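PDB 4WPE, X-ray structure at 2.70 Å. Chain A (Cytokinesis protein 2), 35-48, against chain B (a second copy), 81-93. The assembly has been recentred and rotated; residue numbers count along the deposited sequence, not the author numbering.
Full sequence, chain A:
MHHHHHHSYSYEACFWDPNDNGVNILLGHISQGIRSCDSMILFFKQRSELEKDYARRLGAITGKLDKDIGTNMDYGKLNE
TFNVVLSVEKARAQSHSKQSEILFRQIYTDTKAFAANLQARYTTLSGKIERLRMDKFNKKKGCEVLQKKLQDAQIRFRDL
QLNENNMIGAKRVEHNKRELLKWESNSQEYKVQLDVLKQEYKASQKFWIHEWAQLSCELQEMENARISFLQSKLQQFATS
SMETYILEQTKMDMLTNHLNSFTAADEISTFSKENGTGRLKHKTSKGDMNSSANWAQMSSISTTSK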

# COMPACT_ATOMS: atom_id res chain seq x y z
N ARG A 35 -12.61 23.37 -13.41
CA ARG A 35 -12.33 22.10 -14.09
C ARG A 35 -11.05 21.48 -13.56
O ARG A 35 -10.89 20.26 -13.56
CB ARG A 35 -12.22 22.31 -15.60
CG ARG A 35 -13.48 22.82 -16.27
CD ARG A 35 -13.17 23.46 -17.61
NE ARG A 35 -14.38 23.91 -18.29
CZ ARG A 35 -14.47 24.12 -19.60
NH1 ARG A 35 -13.42 23.93 -20.38
NH2 ARG A 35 -15.62 24.53 -20.13
N SER A 36 -10.14 22.33 -13.10
CA SER A 36 -8.86 21.88 -12.57
C SER A 36 -9.04 21.09 -11.28
O SER A 36 -8.16 20.32 -10.88
CB SER A 36 -7.93 23.08 -12.34
OG SER A 36 -6.78 22.71 -11.62
N CYS A 37 -10.18 21.29 -10.61
CA CYS A 37 -10.49 20.54 -9.40
C CYS A 37 -10.69 19.06 -9.71
O CYS A 37 -10.40 18.20 -8.89
CB CYS A 37 -11.74 21.10 -8.72
SG CYS A 37 -11.51 22.70 -7.91
N ASP A 38 -11.19 18.77 -10.91
CA ASP A 38 -11.44 17.40 -11.34
C ASP A 38 -10.16 16.56 -11.33
O ASP A 38 -10.21 15.34 -11.25
CB ASP A 38 -12.07 17.37 -12.73
CG ASP A 38 -13.48 17.93 -12.75
OD1 ASP A 38 -14.26 17.61 -11.83
OD2 ASP A 38 -13.81 18.68 -13.68
N SER A 39 -9.02 17.23 -11.42
CA SER A 39 -7.74 16.55 -11.35
C SER A 39 -7.55 15.91 -9.99
O SER A 39 -7.16 14.74 -9.88
CB SER A 39 -6.59 17.53 -11.63
OG SER A 39 -6.75 18.17 -12.89
N MSE A 40 -7.85 16.67 -8.94
CA MSE A 40 -7.68 16.18 -7.57
C MSE A 40 -8.86 15.31 -7.13
O MSE A 40 -8.68 14.32 -6.42
CB MSE A 40 -7.49 17.35 -6.60
CG MSE A 40 -6.06 17.89 -6.57
SE MSE A 40 -4.76 16.49 -6.15
CE MSE A 40 -3.11 17.50 -6.36
N ILE A 41 -10.07 15.68 -7.56
CA ILE A 41 -11.26 14.90 -7.26
C ILE A 41 -11.10 13.45 -7.71
O ILE A 41 -11.38 12.53 -6.95
CB ILE A 41 -12.52 15.49 -7.93
CG1 ILE A 41 -12.88 16.84 -7.31
CG2 ILE A 41 -13.69 14.54 -7.80
CD1 ILE A 41 -13.89 17.63 -8.12
N LEU A 42 -10.64 13.26 -8.94
CA LEU A 42 -10.43 11.92 -9.46
C LEU A 42 -9.30 11.22 -8.73
O LEU A 42 -9.38 10.03 -8.43
CB LEU A 42 -10.14 11.96 -10.96
CG LEU A 42 -10.08 10.59 -11.65
CD1 LEU A 42 -11.46 9.96 -11.74
CD2 LEU A 42 -9.44 10.70 -13.03
N PHE A 43 -8.23 11.96 -8.44
CA PHE A 43 -7.08 11.41 -7.73
C PHE A 43 -7.48 10.90 -6.35
O PHE A 43 -7.11 9.79 -5.97
CB PHE A 43 -5.97 12.46 -7.60
CG PHE A 43 -4.83 12.02 -6.73
CD1 PHE A 43 -3.94 11.05 -7.16
CD2 PHE A 43 -4.65 12.57 -5.47
CE1 PHE A 43 -2.89 10.65 -6.36
CE2 PHE A 43 -3.60 12.17 -4.66
CZ PHE A 43 -2.72 11.21 -5.11
N PHE A 44 -8.22 11.72 -5.61
CA PHE A 44 -8.69 11.37 -4.28
C PHE A 44 -9.53 10.10 -4.31
O PHE A 44 -9.42 9.25 -3.43
CB PHE A 44 -9.51 12.51 -3.69
CG PHE A 44 -8.69 13.69 -3.26
CD1 PHE A 44 -9.21 14.97 -3.31
CD2 PHE A 44 -7.40 13.52 -2.78
CE1 PHE A 44 -8.47 16.06 -2.91
CE2 PHE A 44 -6.65 14.61 -2.37
CZ PHE A 44 -7.18 15.88 -2.44
N LYS A 45 -10.37 9.98 -5.33
CA LYS A 45 -11.23 8.81 -5.48
C LYS A 45 -10.41 7.55 -5.74
O LYS A 45 -10.55 6.56 -5.02
CB LYS A 45 -12.23 9.03 -6.62
CG LYS A 45 -13.18 7.87 -6.83
CD LYS A 45 -14.20 8.17 -7.91
CE LYS A 45 -15.23 7.07 -8.01
NZ LYS A 45 -15.87 7.02 -9.36
N GLN A 46 -9.56 7.60 -6.76
CA GLN A 46 -8.75 6.44 -7.14
C GLN A 46 -7.79 6.04 -6.03
O GLN A 46 -7.60 4.85 -5.77
CB GLN A 46 -7.98 6.73 -8.43
CG GLN A 46 -8.87 6.96 -9.63
CD GLN A 46 -8.18 6.59 -10.93
OE1 GLN A 46 -7.86 7.46 -11.75
NE2 GLN A 46 -7.94 5.30 -11.13
N ARG A 47 -7.18 7.03 -5.40
CA ARG A 47 -6.31 6.80 -4.25
C ARG A 47 -7.08 6.14 -3.10
O ARG A 47 -6.55 5.25 -2.42
CB ARG A 47 -5.70 8.12 -3.79
CG ARG A 47 -4.93 8.05 -2.49
CD ARG A 47 -3.54 7.48 -2.69
NE ARG A 47 -2.57 8.17 -1.85
CZ ARG A 47 -2.36 7.88 -0.57
NH1 ARG A 47 -3.05 6.91 0.02
NH2 ARG A 47 -1.45 8.56 0.13
N SER A 48 -8.32 6.56 -2.89
CA SER A 48 -9.17 5.96 -1.86
C SER A 48 -9.45 4.50 -2.18
O SER A 48 -9.36 3.64 -1.30
CB SER A 48 -10.49 6.73 -1.74
OG SER A 48 -11.48 6.15 -2.57
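Chain B, residues 81-93: TFNVVLSVEKARA

Two arginines from different chains meet here with their guanidinium groups almost touching: Arg47(A) NH2 lies 3.3 Å from Arg92(B) NH2, which sits over one face of the Arg47(A) guanidinium. Both are donors, so no hydrogen bond joins them; the carboxylate of Glu89(B) forms salt bridges with both arginines, offsetting the closeness of the like charges. Arg47(A) NE donates to Glu89(B) OE1 at 3.0 Å, a salt bridge across the chains with a bent N-H...O angle of 136°. Within chain B the geometry is straighter: Arg92(B) NH2 reaches the same Glu89(B) OE1 at 2.7 Å, and Arg92(B) NE reaches Glu89(B) OE2 at 2.9 Å. One acidic side chain thus serves two basic ones.

Chain B is helical throughout 81-93 and runs in broadly the same direction as the chain A helix, at a crossing angle of 27°. The axes come no closer than 12.0 Å, so side chains rather than backbones make the contact, which buries 399 Å² in all. The register steps along both helices, with Met40(A) CA 8.2 Å from Phe82(B) CA and Arg47(A) CA 10.1 Å from Glu89(B) CA.

Toward the N-terminal end, selenomethionine Met40(A) (chi1 m, chi2 m, chi3 t) lays its methyl over one face of the Phe82(B) ring, CE standing 3.5 Å from Phe82(B) CD1 in a CH-pi contact. The same Met40(A) CE packs 3.8 Å from Val85(B) CB. Ser36(A) OG approaches the Phe82(B) ring obliquely, 3.7 Å from CE2. One turn beyond Met40(A), the Phe43(A) ring bridges the apolar and charged ends: its CE2 lies 4.0 Å from Val85(B) CG1, and its CZ 3.7 Å from the aliphatic CG of Glu89(B).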

# COMPACT_ATOMS: atom_id res chain seq x y z
N THR B 81 1.82 23.15 -6.37
CA THR B 81 1.50 22.23 -5.28
C THR B 81 0.89 20.95 -5.84
O THR B 81 1.02 19.88 -5.25
CB THR B 81 0.55 22.88 -4.24
OG1 THR B 81 0.74 22.27 -2.95
CG2 THR B 81 -0.91 22.75 -4.64
N PHE B 82 0.23 21.05 -7.00
CA PHE B 82 -0.34 19.87 -7.65
C PHE B 82 0.79 18.98 -8.15
O PHE B 82 0.64 17.76 -8.22
CB PHE B 82 -1.25 20.26 -8.81
CG PHE B 82 -2.67 20.60 -8.40
CD1 PHE B 82 -2.97 20.95 -7.10
CD2 PHE B 82 -3.70 20.55 -9.33
CE1 PHE B 82 -4.26 21.25 -6.72
CE2 PHE B 82 -5.00 20.85 -8.96
CZ PHE B 82 -5.28 21.20 -7.66
N ASN B 83 1.92 19.59 -8.49
CA ASN B 83 3.06 18.86 -9.01
C ASN B 83 3.91 18.24 -7.89
O ASN B 83 4.57 17.23 -8.10
CB ASN B 83 3.92 19.76 -9.89
CG ASN B 83 3.28 20.04 -11.24
OD1 ASN B 83 2.65 19.17 -11.84
ND2 ASN B 83 3.44 21.27 -11.73
N VAL B 84 3.88 18.86 -6.72
CA VAL B 84 4.54 18.28 -5.55
C VAL B 84 3.82 17.00 -5.16
O VAL B 84 4.45 15.98 -4.90
CB VAL B 84 4.58 19.25 -4.36
CG1 VAL B 84 4.93 18.52 -3.07
CG2 VAL B 84 5.57 20.38 -4.61
N VAL B 85 2.49 17.06 -5.12
CA VAL B 85 1.68 15.88 -4.87
C VAL B 85 2.01 14.79 -5.89
O VAL B 85 2.16 13.62 -5.54
CB VAL B 85 0.17 16.20 -4.94
CG1 VAL B 85 -0.65 14.93 -4.76
CG2 VAL B 85 -0.21 17.22 -3.89
N LEU B 86 2.14 15.20 -7.14
CA LEU B 86 2.46 14.29 -8.22
C LEU B 86 3.82 13.63 -8.02
O LEU B 86 3.96 12.42 -8.21
CB LEU B 86 2.42 15.01 -9.57
CG LEU B 86 2.71 14.18 -10.81
CD1 LEU B 86 1.80 12.97 -10.87
CD2 LEU B 86 2.55 15.03 -12.06
N SER B 87 4.81 14.42 -7.63
CA SER B 87 6.17 13.91 -7.47
C SER B 87 6.32 13.09 -6.19
O SER B 87 7.03 12.08 -6.17
CB SER B 87 7.19 15.06 -7.49
OG SER B 87 7.36 15.61 -6.20
N VAL B 88 5.64 13.52 -5.13
CA VAL B 88 5.65 12.78 -3.87
C VAL B 88 5.09 11.38 -4.06
O VAL B 88 5.67 10.40 -3.59
CB VAL B 88 4.82 13.52 -2.79
CG1 VAL B 88 4.37 12.55 -1.70
CG2 VAL B 88 5.62 14.67 -2.20
N GLU B 89 3.98 11.27 -4.78
CA GLU B 89 3.29 10.00 -4.93
C GLU B 89 4.03 9.03 -5.85
O GLU B 89 3.98 7.82 -5.63
CB GLU B 89 1.87 10.23 -5.45
CG GLU B 89 0.93 10.87 -4.43
CD GLU B 89 0.68 9.98 -3.23
OE1 GLU B 89 -0.18 9.07 -3.33
OE2 GLU B 89 1.33 10.18 -2.18
N LYS B 90 4.71 9.53 -6.87
CA LYS B 90 5.46 8.64 -7.75
C LYS B 90 6.74 8.18 -7.05
O LYS B 90 7.32 7.16 -7.41
CB LYS B 90 5.79 9.31 -9.09
CG LYS B 90 6.48 10.65 -8.98
CD LYS B 90 6.98 11.13 -10.33
CE LYS B 90 5.84 11.23 -11.34
NZ LYS B 90 6.33 11.62 -12.69
N ALA B 91 7.17 8.94 -6.04
CA ALA B 91 8.30 8.54 -5.21
C ALA B 91 7.92 7.36 -4.32
O ALA B 91 8.71 6.42 -4.14
CB ALA B 91 8.79 9.70 -4.37
N ARG B 92 6.71 7.41 -3.76
CA ARG B 92 6.19 6.29 -2.97
C ARG B 92 6.05 5.05 -3.84
O ARG B 92 6.42 3.95 -3.43
CB ARG B 92 4.85 6.64 -2.34
CG ARG B 92 4.90 7.76 -1.32
CD ARG B 92 3.69 7.73 -0.39
NE ARG B 92 2.42 7.77 -1.11
CZ ARG B 92 1.60 6.73 -1.26
NH1 ARG B 92 1.92 5.55 -0.75
NH2 ARG B 92 0.46 6.87 -1.92
N ALA B 93 5.50 5.25 -5.04
CA ALA B 93 5.33 4.16 -5.99
C ALA B 93 6.65 3.44 -6.25
O ALA B 93 6.73 2.22 -6.16
CB ALA B 93 4.74 4.69 -7.29